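Local coordinates for protein 2-hydroxyisobutanoyl-CoA mutase large subunit (Aquincola tertiaricarbonis, PDB 4R3U) that works with its small cobalamin-binding partner subunit to isomerise 2-hydroxyisobutyryl-CoA and (S)-3-hydroxybutyryl-CoA, itself supplying the substrate-binding part, at residues A[277-282]-A[287-292]; A[514-517]-A[521-524]; A[347-352]-A[377-382]. All coordinates share one frame; numbering follows the deposited sequence.

How the interactions relate
All three interactions belong to the acyl-CoA mutase large subunit, but they serve separate regions and none touches another. Interaction 3 sits at the active site, where His-377 and Asn-379 belong to the pocket of 5'-deoxyadenosine and Ala-347 touches cobalamin. Interaction 1 lies on the opposite side of the chain's centre, about 37 Å from interaction 3 between centres; it packs helix 264-283 against the loop leading to strand 298-302, and this loop also carries the substrate-binding Arg-295. Interaction 2, a helix-to-helix turn away from the annotated sites, is about 35 Å from interaction 1 and 45 Å from interaction 3, again between centres.

Interaction 1 of 3, residues A[277-282]-A[287-292]; sequences TYVNEV and MHVDEF
Val-282, near the end of helix 264-283, lies over a face of the Phe-292 ring, and the two side chains run past each other in opposite directions. Followed outward, Val-282 begins with CB, which is already 3.7 Å from CZ of Phe-292 and therefore near the far end of the ring. Its branch CG1 reaches further over: with CG1 anti to the backbone N (chi1 -176°), this methyl sits 3.6 Å from the ring centroid and only 12° off the ring normal, a clear CH-pi contact. The same CG1 also meets SD of Met-287 at 4.0 Å, so one methyl serves both an aromatic face and a thioether. Beyond the segments, the Val-282 side chain packs on Ile-237 and Thr-238 of helix 226-243.

The opposite face of the ring is approached by the backbone, Val-289 O standing 3.7 Å above the plane and offset toward the rim. At the edge comes Val-279, one helical turn before Val-282; its CG1 is 4.0 Å from CZ of Phe-292 and 3.9 Å from CG1 of Val-289, whose side chain it crosses at about a right angle. Beta-branched valines suit these positions because their methyls are short and held close to the helix, where a flat ring can settle against them.

The turn that presents Phe-292 is pinned from its solvent side: Asp-290 N donates to His-288 ND1 in the imidazole plane at 2.9 Å, and His-288 N to Glu-291 OE1. No polar bond links the two segments themselves: their side-chain contacts are apolar and all five touching residues are buried, while Val-282 O takes its hydrogen bond from Thr-285 OG1 in the connection, so the fit between barrel helix and loop probably rests on shape and hydrophobic burial.

Interaction 2 of 3, residues A[514-517]-A[521-524]; sequences AERD and VQAM
Val-521 N donates to Asp-517 O at 3.1 Å with an N-H...O angle of 162°, an i to i+4 bond that opens the first turn of helix 518-532. The motif is a tight helix-to-helix turn: Arg-516 leaves helix 501-515, and Asp-517 takes the N-cap position of the next helix.

Val-521 packs back against this turn with both methyls. CG2 rests 3.9 Å from CD of Arg-516, while CG1 sits over the centre of one guanidinium face, 4.0 Å above its plane. Arginine suits the place because its extended aliphatic part can lie across a buried valine and still carry its charge beyond it. There NH1 forms a salt bridge with Asp-555 and bonds to Gly-550 O, and NH2 forms one with Glu-518. An alanine here would remove the cover over Val-521 and would probably leave Asp-555 and Glu-518 without their cationic mate.

Gln-522 bends at chi2 (-53°), which folds its amide back toward the arginine. Its plane is turned 49° from the guanidinium, and NE2, 4.1 Å from Arg-516 NH2, donates to the same Glu-518 OE2 that NH2 engages.

Interaction 3 of 3, residues A[347-352]-A[377-382]; sequences ATLTKP and HTNGYD. With 5AD (5'-deoxyadenosine), chain G.
Leu-349 and Asn-379 meet at a slant, the leucine presenting only its CD1 branch. That methyl lies 3.7 Å from CB of Asn-379 and 3.8 Å from the carbonyl O of Gly-380, so it touches the base of the asparagine, and ND2 of the amide lies just beyond at 4.0 Å from the same methyl. Leucine suits the spot: buried, it also packs on Glu-383 and on Arg-360 and Thr-361 of helix 357-370.

The amide is steered by chi1 (-58°), which places CG anti to the carbonyl carbon. ND2 bonds to Thr-344 O and OD1 accepts from Gln-343 NE2, both partners on strand 340-344, so the two ends of the group fix its flip. OD1 then lies at the edge of the His-377 ring, in its plane, and 3.4 Å from O3' of 5'-deoxyadenosine. The histidine in turn approaches the ribose obliquely, NE2 being 3.8 Å from O2', and its ND1 is bonded to Ile-101 N.

Gly-380 fits because a CB there would clash with Asp-382 OD1. Farther along, one water donates to both Thr-350 O (2.9 Å) and Tyr-381 O (2.7 Å), joining the two backbones.

Ala-347, beside cobalamin, packs on Arg-31 of the small subunit. These loops follow the parallel strands 340-344 and 375-377, the placement typical of active-site loops at the C-terminal ends of the strands of a TIM barrel.

Interaction 1 of 3, residues A[277-282]-A[287-292]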
ATOM      1  N   THR A 277       2.142 -14.428  33.623  1.00 33.64           N
ATOM      2  CA  THR A 277       1.151 -14.453  34.704  1.00 33.98           C
ATOM      3  C   THR A 277       0.139 -15.578  34.473  1.00 39.93           C
ATOM      4  O   THR A 277      -0.123 -16.356  35.394  1.00 44.15           O
ATOM      5  CB  THR A 277       0.504 -13.075  34.824  1.00 38.81           C
ATOM      6  OG1 THR A 277       1.533 -12.096  34.804  1.00 42.13           O
ATOM      7  CG2 THR A 277      -0.334 -12.914  36.075  1.00 37.21           C
ATOM      8  N   TYR A 278      -0.387 -15.682  33.241  1.00 34.59           N
ATOM      9  CA  TYR A 278      -1.374 -16.674  32.808  1.00 33.43           C
ATOM     10  C   TYR A 278      -0.860 -18.097  32.883  1.00 37.53           C
ATOM     11  O   TYR A 278      -1.560 -18.959  33.417  1.00 39.89           O
ATOM     12  CB  TYR A 278      -1.903 -16.343  31.388  1.00 33.20           C
ATOM     13  CG  TYR A 278      -2.829 -15.134  31.304  1.00 32.04           C
ATOM     14  CD1 TYR A 278      -3.841 -14.932  32.248  1.00 34.29           C
ATOM     15  CD2 TYR A 278      -2.751 -14.244  30.233  1.00 30.52           C
ATOM     16  CE1 TYR A 278      -4.710 -13.848  32.158  1.00 33.91           C
ATOM     17  CE2 TYR A 278      -3.609 -13.145  30.137  1.00 29.71           C
ATOM     18  CZ  TYR A 278      -4.606 -12.966  31.090  1.00 37.12           C
ATOM     19  OH  TYR A 278      -5.487 -11.911  31.021  1.00 35.58           O
ATOM     20  N   VAL A 279       0.359 -18.344  32.384  1.00 32.94           N
ATOM     21  CA  VAL A 279       0.996 -19.661  32.384  1.00 33.98           C
ATOM     22  C   VAL A 279       1.204 -20.154  33.806  1.00 38.84           C
ATOM     23  O   VAL A 279       0.935 -21.332  34.099  1.00 39.50           O
ATOM     24  CB  VAL A 279       2.311 -19.692  31.558  1.00 37.98           C
ATOM     25  CG1 VAL A 279       2.961 -21.082  31.604  1.00 39.04           C
ATOM     26  CG2 VAL A 279       2.056 -19.273  30.116  1.00 35.86           C
ATOM     27  N   ASN A 280       1.646 -19.242  34.698  1.00 35.02           N
ATOM     28  CA  ASN A 280       1.850 -19.537  36.126  1.00 35.74           C
ATOM     29  C   ASN A 280       0.531 -19.934  36.807  1.00 41.18           C
ATOM     30  O   ASN A 280       0.503 -20.907  37.561  1.00 42.30           O
ATOM     31  CB  ASN A 280       2.484 -18.345  36.841  1.00 34.64           C
ATOM     32  CG  ASN A 280       3.939 -18.091  36.502  1.00 54.20           C
ATOM     33  OD1 ASN A 280       4.730 -19.002  36.261  1.00 48.53           O
ATOM     34  ND2 ASN A 280       4.346 -16.836  36.546  1.00 46.82           N
ATOM     35  N   GLU A 281      -0.561 -19.206  36.506  1.00 37.41           N
ATOM     36  CA  GLU A 281      -1.891 -19.464  37.049  1.00 37.60           C
ATOM     37  C   GLU A 281      -2.461 -20.798  36.609  1.00 40.20           C
ATOM     38  O   GLU A 281      -3.076 -21.484  37.427  1.00 41.11           O
ATOM     39  CB  GLU A 281      -2.859 -18.314  36.703  1.00 37.67           C
ATOM     40  CG  GLU A 281      -3.065 -17.291  37.806  1.00 48.62           C
ATOM     41  CD  GLU A 281      -2.790 -17.724  39.225  1.00 60.50           C
ATOM     42  OE1 GLU A 281      -1.632 -17.566  39.673  1.00 77.08           O
ATOM     43  OE2 GLU A 281      -3.724 -18.234  39.881  1.00 47.21           O
ATOM     44  N   VAL A 282      -2.283 -21.149  35.312  1.00 34.92           N
ATOM     45  CA  VAL A 282      -2.756 -22.415  34.736  1.00 34.64           C
ATOM     46  C   VAL A 282      -1.923 -23.600  35.258  1.00 39.77           C
ATOM     47  O   VAL A 282      -2.502 -24.587  35.685  1.00 41.38           O
ATOM     48  CB  VAL A 282      -2.872 -22.394  33.185  1.00 37.02           C
ATOM     49  CG1 VAL A 282      -3.459 -23.703  32.664  1.00 37.45           C
ATOM     50  CG2 VAL A 282      -3.720 -21.212  32.706  1.00 35.21           C
ATOM     51  N   MET A 287      -1.762 -28.490  35.776  1.00 43.82           N
ATOM     52  CA  MET A 287      -1.819 -28.693  34.330  1.00 42.54           C
ATOM     53  C   MET A 287      -0.440 -28.390  33.777  1.00 48.95           C
ATOM     54  O   MET A 287       0.079 -27.302  34.013  1.00 49.73           O
ATOM     55  CB  MET A 287      -2.876 -27.798  33.668  1.00 42.64           C
ATOM     56  CG  MET A 287      -2.938 -27.984  32.173  1.00 45.79           C
ATOM     57  SD  MET A 287      -4.407 -27.324  31.396  1.00 48.57           S
ATOM     58  CE  MET A 287      -5.565 -28.621  31.808  1.00 46.76           C
ATOM     59  N   HIS A 288       0.163 -29.362  33.077  1.00 47.08           N
ATOM     60  CA  HIS A 288       1.476 -29.231  32.470  1.00 47.08           C
ATOM     61  C   HIS A 288       1.351 -28.250  31.326  1.00 46.82           C
ATOM     62  O   HIS A 288       0.360 -28.278  30.591  1.00 43.80           O
ATOM     63  CB  HIS A 288       1.946 -30.602  31.943  1.00 50.77           C
ATOM     64  CG  HIS A 288       3.369 -30.630  31.451  1.00 55.65           C
ATOM     65  ND1 HIS A 288       3.733 -30.050  30.243  1.00 56.45           N
ATOM     66  CD2 HIS A 288       4.465 -31.194  32.007  1.00 59.54           C
ATOM     67  CE1 HIS A 288       5.038 -30.249  30.126  1.00 57.00           C
ATOM     68  NE2 HIS A 288       5.522 -30.933  31.158  1.00 59.26           N
ATOM     69  N   VAL A 289       2.375 -27.399  31.167  1.00 43.62           N
ATOM     70  CA  VAL A 289       2.503 -26.389  30.107  1.00 41.86           C
ATOM     71  C   VAL A 289       2.133 -26.927  28.724  1.00 44.57           C
ATOM     72  O   VAL A 289       1.426 -26.250  27.976  1.00 42.76           O
ATOM     73  CB  VAL A 289       3.889 -25.689  30.073  1.00 46.95           C
ATOM     74  CG1 VAL A 289       3.774 -24.298  29.463  1.00 44.59           C
ATOM     75  CG2 VAL A 289       4.539 -25.631  31.453  1.00 48.87           C
ATOM     76  N   ASP A 290       2.589 -28.147  28.393  1.00 42.32           N
ATOM     77  CA  ASP A 290       2.338 -28.748  27.078  1.00 41.51           C
ATOM     78  C   ASP A 290       0.875 -29.168  26.812  1.00 44.82           C
ATOM     79  O   ASP A 290       0.505 -29.412  25.661  1.00 44.34           O
ATOM     80  CB  ASP A 290       3.378 -29.838  26.749  1.00 44.54           C
ATOM     81  CG  ASP A 290       4.813 -29.335  26.638  1.00 53.18           C
ATOM     82  OD1 ASP A 290       5.017 -28.232  26.109  1.00 52.10           O
ATOM     83  OD2 ASP A 290       5.738 -30.081  27.024  1.00 64.62           O
ATOM     84  N   GLU A 291       0.031 -29.189  27.863  1.00 40.26           N
ATOM     85  CA  GLU A 291      -1.393 -29.505  27.718  1.00 38.86           C
ATOM     86  C   GLU A 291      -2.177 -28.291  27.170  1.00 41.28           C
ATOM     87  O   GLU A 291      -3.294 -28.479  26.689  1.00 42.68           O
ATOM     88  CB  GLU A 291      -2.013 -29.912  29.069  1.00 40.82           C
ATOM     89  CG  GLU A 291      -1.544 -31.228  29.669  1.00 51.91           C
ATOM     90  CD  GLU A 291      -2.347 -31.638  30.892  1.00 74.25           C
ATOM     91  OE1 GLU A 291      -1.746 -31.760  31.987  1.00 67.73           O
ATOM     92  OE2 GLU A 291      -3.583 -31.813  30.761  1.00 62.42           O
ATOM     93  N   PHE A 292      -1.634 -27.051  27.284  1.00 34.29           N
ATOM     94  CA  PHE A 292      -2.361 -25.833  26.895  1.00 32.04           C
ATOM     95  C   PHE A 292      -1.574 -24.821  26.076  1.00 34.92           C
ATOM     96  O   PHE A 292      -2.169 -24.154  25.226  1.00 35.82           O
ATOM     97  CB  PHE A 292      -3.012 -25.166  28.134  1.00 32.85           C
ATOM     98  CG  PHE A 292      -2.034 -24.541  29.106  1.00 33.13           C
ATOM     99  CD1 PHE A 292      -1.435 -25.306  30.104  1.00 35.31           C
ATOM    100  CD2 PHE A 292      -1.709 -23.185  29.021  1.00 31.79           C
ATOM    101  CE1 PHE A 292      -0.517 -24.731  30.988  1.00 35.00           C
ATOM    102  CE2 PHE A 292      -0.788 -22.614  29.904  1.00 33.31           C
ATOM    103  CZ  PHE A 292      -0.194 -23.394  30.877  1.00 32.37           C
TER

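Interaction 2 of 3, residues A[514-517]-A[521-524]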
ATOM      1  N   ALA A 514     -39.152 -15.142  30.366  1.00 42.57           N
ATOM      2  CA  ALA A 514     -40.555 -15.569  30.581  1.00 44.39           C
ATOM      3  C   ALA A 514     -40.758 -17.083  30.334  1.00 51.00           C
ATOM      4  O   ALA A 514     -41.325 -17.762  31.185  1.00 52.82           O
ATOM      5  CB  ALA A 514     -41.495 -14.756  29.697  1.00 44.64           C
ATOM      6  N   GLU A 515     -40.240 -17.599  29.192  1.00 47.93           N
ATOM      7  CA  GLU A 515     -40.317 -18.988  28.715  1.00 48.87           C
ATOM      8  C   GLU A 515     -39.530 -20.001  29.549  1.00 52.61           C
ATOM      9  O   GLU A 515     -39.858 -21.194  29.511  1.00 55.52           O
ATOM     10  CB  GLU A 515     -39.823 -19.069  27.254  1.00 48.94           C
ATOM     11  CG  GLU A 515     -40.881 -18.745  26.210  1.00 59.34           C
ATOM     12  CD  GLU A 515     -40.423 -18.634  24.764  1.00 85.93           C
ATOM     13  OE1 GLU A 515     -41.306 -18.490  23.886  1.00 81.34           O
ATOM     14  OE2 GLU A 515     -39.195 -18.659  24.503  1.00 81.90           O
ATOM     15  N   ARG A 516     -38.501 -19.546  30.283  1.00 45.44           N
ATOM     16  CA  ARG A 516     -37.638 -20.431  31.057  1.00 45.98           C
ATOM     17  C   ARG A 516     -38.225 -20.936  32.376  1.00 52.62           C
ATOM     18  O   ARG A 516     -39.215 -20.384  32.889  1.00 54.52           O
ATOM     19  CB  ARG A 516     -36.257 -19.782  31.284  1.00 45.41           C
ATOM     20  CG  ARG A 516     -36.210 -18.846  32.487  1.00 45.89           C
ATOM     21  CD  ARG A 516     -34.948 -18.024  32.495  1.00 42.37           C
ATOM     22  NE  ARG A 516     -34.947 -17.104  33.626  1.00 41.88           N
ATOM     23  CZ  ARG A 516     -34.073 -16.122  33.797  1.00 50.66           C
ATOM     24  NH1 ARG A 516     -33.120 -15.907  32.900  1.00 29.69           N
ATOM     25  NH2 ARG A 516     -34.149 -15.341  34.861  1.00 44.28           N
ATOM     26  N   ASP A 517     -37.585 -22.001  32.918  1.00 48.79           N
ATOM     27  CA  ASP A 517     -37.892 -22.600  34.215  1.00 50.46           C
ATOM     28  C   ASP A 517     -37.138 -21.758  35.238  1.00 53.73           C
ATOM     29  O   ASP A 517     -35.945 -21.984  35.460  1.00 52.37           O
ATOM     30  CB  ASP A 517     -37.436 -24.077  34.264  1.00 53.30           C
ATOM     31  CG  ASP A 517     -37.832 -24.861  35.505  1.00 63.47           C
ATOM     32  OD1 ASP A 517     -38.384 -24.252  36.452  1.00 63.68           O
ATOM     33  OD2 ASP A 517     -37.570 -26.076  35.538  1.00 73.32           O
ATOM     34  N   VAL A 521     -33.282 -22.271  36.991  1.00 47.85           N
ATOM     35  CA  VAL A 521     -32.267 -21.268  36.681  1.00 45.21           C
ATOM     36  C   VAL A 521     -31.749 -20.609  37.987  1.00 49.56           C
ATOM     37  O   VAL A 521     -30.533 -20.487  38.175  1.00 48.72           O
ATOM     38  CB  VAL A 521     -32.762 -20.238  35.606  1.00 47.77           C
ATOM     39  CG1 VAL A 521     -31.796 -19.044  35.437  1.00 43.96           C
ATOM     40  CG2 VAL A 521     -32.998 -20.917  34.260  1.00 47.61           C
ATOM     41  N   GLN A 522     -32.662 -20.229  38.895  1.00 47.39           N
ATOM     42  CA  GLN A 522     -32.276 -19.617  40.176  1.00 46.87           C
ATOM     43  C   GLN A 522     -31.436 -20.530  41.048  1.00 49.46           C
ATOM     44  O   GLN A 522     -30.458 -20.069  41.641  1.00 48.14           O
ATOM     45  CB  GLN A 522     -33.485 -19.055  40.935  1.00 49.19           C
ATOM     46  CG  GLN A 522     -34.110 -17.820  40.266  1.00 52.83           C
ATOM     47  CD  GLN A 522     -33.131 -16.722  39.975  1.00 56.14           C
ATOM     48  OE1 GLN A 522     -32.295 -16.335  40.809  1.00 52.00           O
ATOM     49  NE2 GLN A 522     -33.210 -16.205  38.769  1.00 52.28           N
ATOM     50  N   ALA A 523     -31.791 -21.831  41.074  1.00 46.69           N
ATOM     51  CA  ALA A 523     -31.077 -22.888  41.805  1.00 47.42           C
ATOM     52  C   ALA A 523     -29.664 -23.087  41.225  1.00 51.85           C
ATOM     53  O   ALA A 523     -28.699 -23.216  41.981  1.00 51.17           O
ATOM     54  CB  ALA A 523     -31.858 -24.187  41.725  1.00 49.91           C
ATOM     55  N   MET A 524     -29.548 -23.070  39.873  1.00 48.41           N
ATOM     56  CA  MET A 524     -28.292 -23.228  39.158  1.00 47.34           C
ATOM     57  C   MET A 524     -27.374 -22.020  39.413  1.00 51.96           C
ATOM     58  O   MET A 524     -26.154 -22.186  39.409  1.00 54.22           O
ATOM     59  CB  MET A 524     -28.552 -23.385  37.660  1.00 48.84           C
ATOM     60  CG  MET A 524     -28.873 -24.789  37.214  1.00 53.34           C
ATOM     61  SD  MET A 524     -29.094 -24.859  35.407  1.00 55.05           S
ATOM     62  CE  MET A 524     -29.155 -26.612  35.169  1.00 54.59           C
TER

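Interaction 3 of 3, residues A[347-352]-A[377-382]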
ATOM      1  N   ALA A 347      -5.298   3.923  15.083  1.00 22.34           N
ATOM      2  CA  ALA A 347      -4.831   5.209  15.580  1.00 22.20           C
ATOM      3  C   ALA A 347      -4.029   6.058  14.529  1.00 24.81           C
ATOM      4  O   ALA A 347      -3.879   7.285  14.724  1.00 25.19           O
ATOM      5  CB  ALA A 347      -4.033   5.027  16.869  1.00 22.27           C
ATOM      6  N   THR A 348      -3.542   5.419  13.428  1.00 19.92           N
ATOM      7  CA  THR A 348      -2.802   6.114  12.362  1.00 19.23           C
ATOM      8  C   THR A 348      -3.728   6.747  11.300  1.00 23.72           C
ATOM      9  O   THR A 348      -3.283   7.566  10.484  1.00 25.54           O
ATOM     10  CB  THR A 348      -1.842   5.192  11.657  1.00 17.82           C
ATOM     11  OG1 THR A 348      -2.589   4.188  10.999  1.00 21.88           O
ATOM     12  CG2 THR A 348      -0.800   4.595  12.564  1.00 21.56           C
ATOM     13  N   LEU A 349      -4.990   6.313  11.275  1.00 20.28           N
ATOM     14  CA  LEU A 349      -5.987   6.716  10.296  1.00 18.70           C
ATOM     15  C   LEU A 349      -6.649   8.033  10.656  1.00 21.53           C
ATOM     16  O   LEU A 349      -6.791   8.359  11.837  1.00 22.17           O
ATOM     17  CB  LEU A 349      -7.003   5.578  10.057  1.00 17.55           C
ATOM     18  CG  LEU A 349      -6.430   4.161   9.758  1.00 18.86           C
ATOM     19  CD1 LEU A 349      -7.523   3.209   9.380  1.00 18.72           C
ATOM     20  CD2 LEU A 349      -5.452   4.172   8.612  1.00 18.16           C
ATOM     21  N   THR A 350      -7.027   8.803   9.628  1.00 20.30           N
ATOM     22  CA  THR A 350      -7.575  10.160   9.768  1.00 20.81           C
ATOM     23  C   THR A 350      -9.004  10.388   9.298  1.00 23.73           C
ATOM     24  O   THR A 350      -9.497   9.675   8.432  1.00 23.31           O
ATOM     25  CB  THR A 350      -6.630  11.201   9.088  1.00 20.71           C
ATOM     26  OG1 THR A 350      -6.631  10.970   7.696  1.00 18.77           O
ATOM     27  CG2 THR A 350      -5.191  11.138   9.598  1.00 18.00           C
ATOM     28  N   LYS A 351      -9.652  11.414   9.884  1.00 23.15           N
ATOM     29  CA  LYS A 351     -10.957  11.950   9.504  1.00 23.51           C
ATOM     30  C   LYS A 351     -10.682  12.856   8.270  1.00 24.75           C
ATOM     31  O   LYS A 351     -11.241  12.565   7.213  1.00 24.57           O
ATOM     32  CB  LYS A 351     -11.647  12.717  10.662  1.00 26.25           C
ATOM     33  CG  LYS A 351     -13.115  13.101  10.388  1.00 30.22           C
ATOM     34  CD  LYS A 351     -13.792  13.700  11.616  1.00 44.31           C
ATOM     35  CE  LYS A 351     -15.229  14.132  11.382  1.00 54.90           C
ATOM     36  NZ  LYS A 351     -16.216  13.014  11.481  1.00 43.93           N
ATOM     37  N   PRO A 352      -9.750  13.848   8.287  1.00 22.99           N
ATOM     38  CA  PRO A 352      -9.475  14.585   7.038  1.00 22.85           C
ATOM     39  C   PRO A 352      -8.845  13.669   5.988  1.00 27.85           C
ATOM     40  O   PRO A 352      -8.068  12.757   6.339  1.00 28.35           O
ATOM     41  CB  PRO A 352      -8.493  15.678   7.474  1.00 24.14           C
ATOM     42  CG  PRO A 352      -7.884  15.200   8.701  1.00 27.25           C
ATOM     43  CD  PRO A 352      -8.899  14.352   9.393  1.00 24.13           C
ATOM     44  N   HIS A 377      -7.108  -8.467  10.230  1.00 17.03           N
ATOM     45  CA  HIS A 377      -8.184  -7.534  10.018  1.00 15.83           C
ATOM     46  C   HIS A 377      -7.504  -6.255   9.465  1.00 21.83           C
ATOM     47  O   HIS A 377      -6.603  -5.681  10.101  1.00 19.76           O
ATOM     48  CB  HIS A 377      -8.921  -7.182  11.329  1.00 15.89           C
ATOM     49  CG  HIS A 377      -9.920  -6.055  11.173  1.00 17.67           C
ATOM     50  ND1 HIS A 377     -11.273  -6.304  10.953  1.00 18.66           N
ATOM     51  CD2 HIS A 377      -9.723  -4.715  11.189  1.00 17.56           C
ATOM     52  CE1 HIS A 377     -11.838  -5.117  10.815  1.00 17.47           C
ATOM     53  NE2 HIS A 377     -10.955  -4.131  10.976  1.00 17.31           N
ATOM     54  N   THR A 378      -7.984  -5.782   8.306  1.00 20.99           N
ATOM     55  CA  THR A 378      -7.576  -4.506   7.746  1.00 20.20           C
ATOM     56  C   THR A 378      -8.688  -3.504   8.066  1.00 22.89           C
ATOM     57  O   THR A 378      -9.877  -3.824   7.890  1.00 23.49           O
ATOM     58  CB  THR A 378      -7.264  -4.608   6.246  1.00 25.28           C
ATOM     59  OG1 THR A 378      -8.158  -5.521   5.629  1.00 22.84           O
ATOM     60  CG2 THR A 378      -5.833  -5.024   5.977  1.00 24.53           C
ATOM     61  N   ASN A 379      -8.318  -2.292   8.533  1.00 18.45           N
ATOM     62  CA  ASN A 379      -9.327  -1.299   8.877  1.00 18.23           C
ATOM     63  C   ASN A 379      -9.961  -0.682   7.643  1.00 21.15           C
ATOM     64  O   ASN A 379      -9.384  -0.793   6.557  1.00 21.96           O
ATOM     65  CB  ASN A 379      -8.751  -0.214   9.794  1.00 15.49           C
ATOM     66  CG  ASN A 379      -8.178  -0.743  11.062  1.00 27.99           C
ATOM     67  OD1 ASN A 379      -8.686  -1.699  11.652  1.00 17.51           O
ATOM     68  ND2 ASN A 379      -7.066  -0.154  11.482  1.00 26.49           N
ATOM     69  N   GLY A 380     -11.149  -0.087   7.824  1.00 17.46           N
ATOM     70  CA  GLY A 380     -11.885   0.619   6.788  1.00 17.42           C
ATOM     71  C   GLY A 380     -11.361   2.046   6.697  1.00 22.38           C
ATOM     72  O   GLY A 380     -10.828   2.581   7.686  1.00 20.76           O
ATOM     73  N   TYR A 381     -11.523   2.688   5.491  1.00 20.35           N
ATOM     74  CA  TYR A 381     -11.098   4.061   5.262  1.00 20.40           C
ATOM     75  C   TYR A 381     -11.907   5.040   6.115  1.00 25.81           C
ATOM     76  O   TYR A 381     -11.453   6.163   6.355  1.00 28.23           O
ATOM     77  CB  TYR A 381     -11.119   4.433   3.765  1.00 20.60           C
ATOM     78  CG  TYR A 381     -12.409   4.067   3.058  1.00 20.74           C
ATOM     79  CD1 TYR A 381     -13.609   4.727   3.353  1.00 22.49           C
ATOM     80  CD2 TYR A 381     -12.427   3.106   2.054  1.00 19.80           C
ATOM     81  CE1 TYR A 381     -14.797   4.408   2.683  1.00 21.88           C
ATOM     82  CE2 TYR A 381     -13.610   2.780   1.379  1.00 19.13           C
ATOM     83  CZ  TYR A 381     -14.788   3.434   1.691  1.00 23.77           C
ATOM     84  OH  TYR A 381     -15.943   3.113   1.001  1.00 28.56           O
ATOM     85  N   ASP A 382     -13.069   4.588   6.624  1.00 23.36           N
ATOM     86  CA  ASP A 382     -13.996   5.341   7.468  1.00 23.20           C
ATOM     87  C   ASP A 382     -13.745   5.173   8.994  1.00 25.71           C
ATOM     88  O   ASP A 382     -14.595   5.550   9.811  1.00 26.36           O
ATOM     89  CB  ASP A 382     -15.460   5.021   7.080  1.00 24.61           C
ATOM     90  CG  ASP A 382     -15.958   3.565   7.087  1.00 27.40           C
ATOM     91  OD1 ASP A 382     -15.168   2.653   7.437  1.00 27.74           O
ATOM     92  OD2 ASP A 382     -17.144   3.344   6.752  1.00 26.28           O
TER
HETATM   93  N1  5AD G 803     -17.633  -3.300  13.075  0.50 17.93           N
HETATM   94  C2  5AD G 803     -16.373  -3.270  12.479  0.50 20.21           C
HETATM   95  N3  5AD G 803     -15.280  -2.739  13.210  0.50 23.69           N
HETATM   96  C4  5AD G 803     -15.468  -2.356  14.492  0.50 26.69           C
HETATM   97  N9  5AD G 803     -14.647  -1.828  15.404  0.50 27.68           N
HETATM   98  C8  5AD G 803     -15.331  -1.721  16.546  0.50 27.15           C
HETATM   99  N7  5AD G 803     -16.585  -2.088  16.344  0.50 26.55           N
HETATM  100  C5  5AD G 803     -16.676  -2.504  15.076  0.50 26.02           C
HETATM  101  C6  5AD G 803     -17.719  -2.976  14.375  0.50 21.43           C
HETATM  102  N6  5AD G 803     -18.869  -3.015  15.025  0.50 21.65           N
HETATM  103  C1' 5AD G 803     -13.180  -1.694  15.408  0.50 27.53           C
HETATM  104  C2' 5AD G 803     -12.606  -0.686  14.474  0.50 28.76           C
HETATM  105  C3' 5AD G 803     -11.381  -0.221  15.244  0.50 31.13           C
HETATM  106  C4' 5AD G 803     -11.389  -0.986  16.569  0.50 30.21           C
HETATM  107  C5' 5AD G 803     -11.042  -0.040  17.712  0.50 30.69           C
HETATM  108  O4' 5AD G 803     -12.749  -1.303  16.721  0.50 28.07           O
HETATM  109  O2' 5AD G 803     -12.170  -1.358  13.285  0.50 27.47           O
HETATM  110  O3' 5AD G 803     -10.200  -0.510  14.473  0.50 32.43           O
HETATM  111  O   HOH W   1     -11.419   7.493   8.725  1.00 15.77           O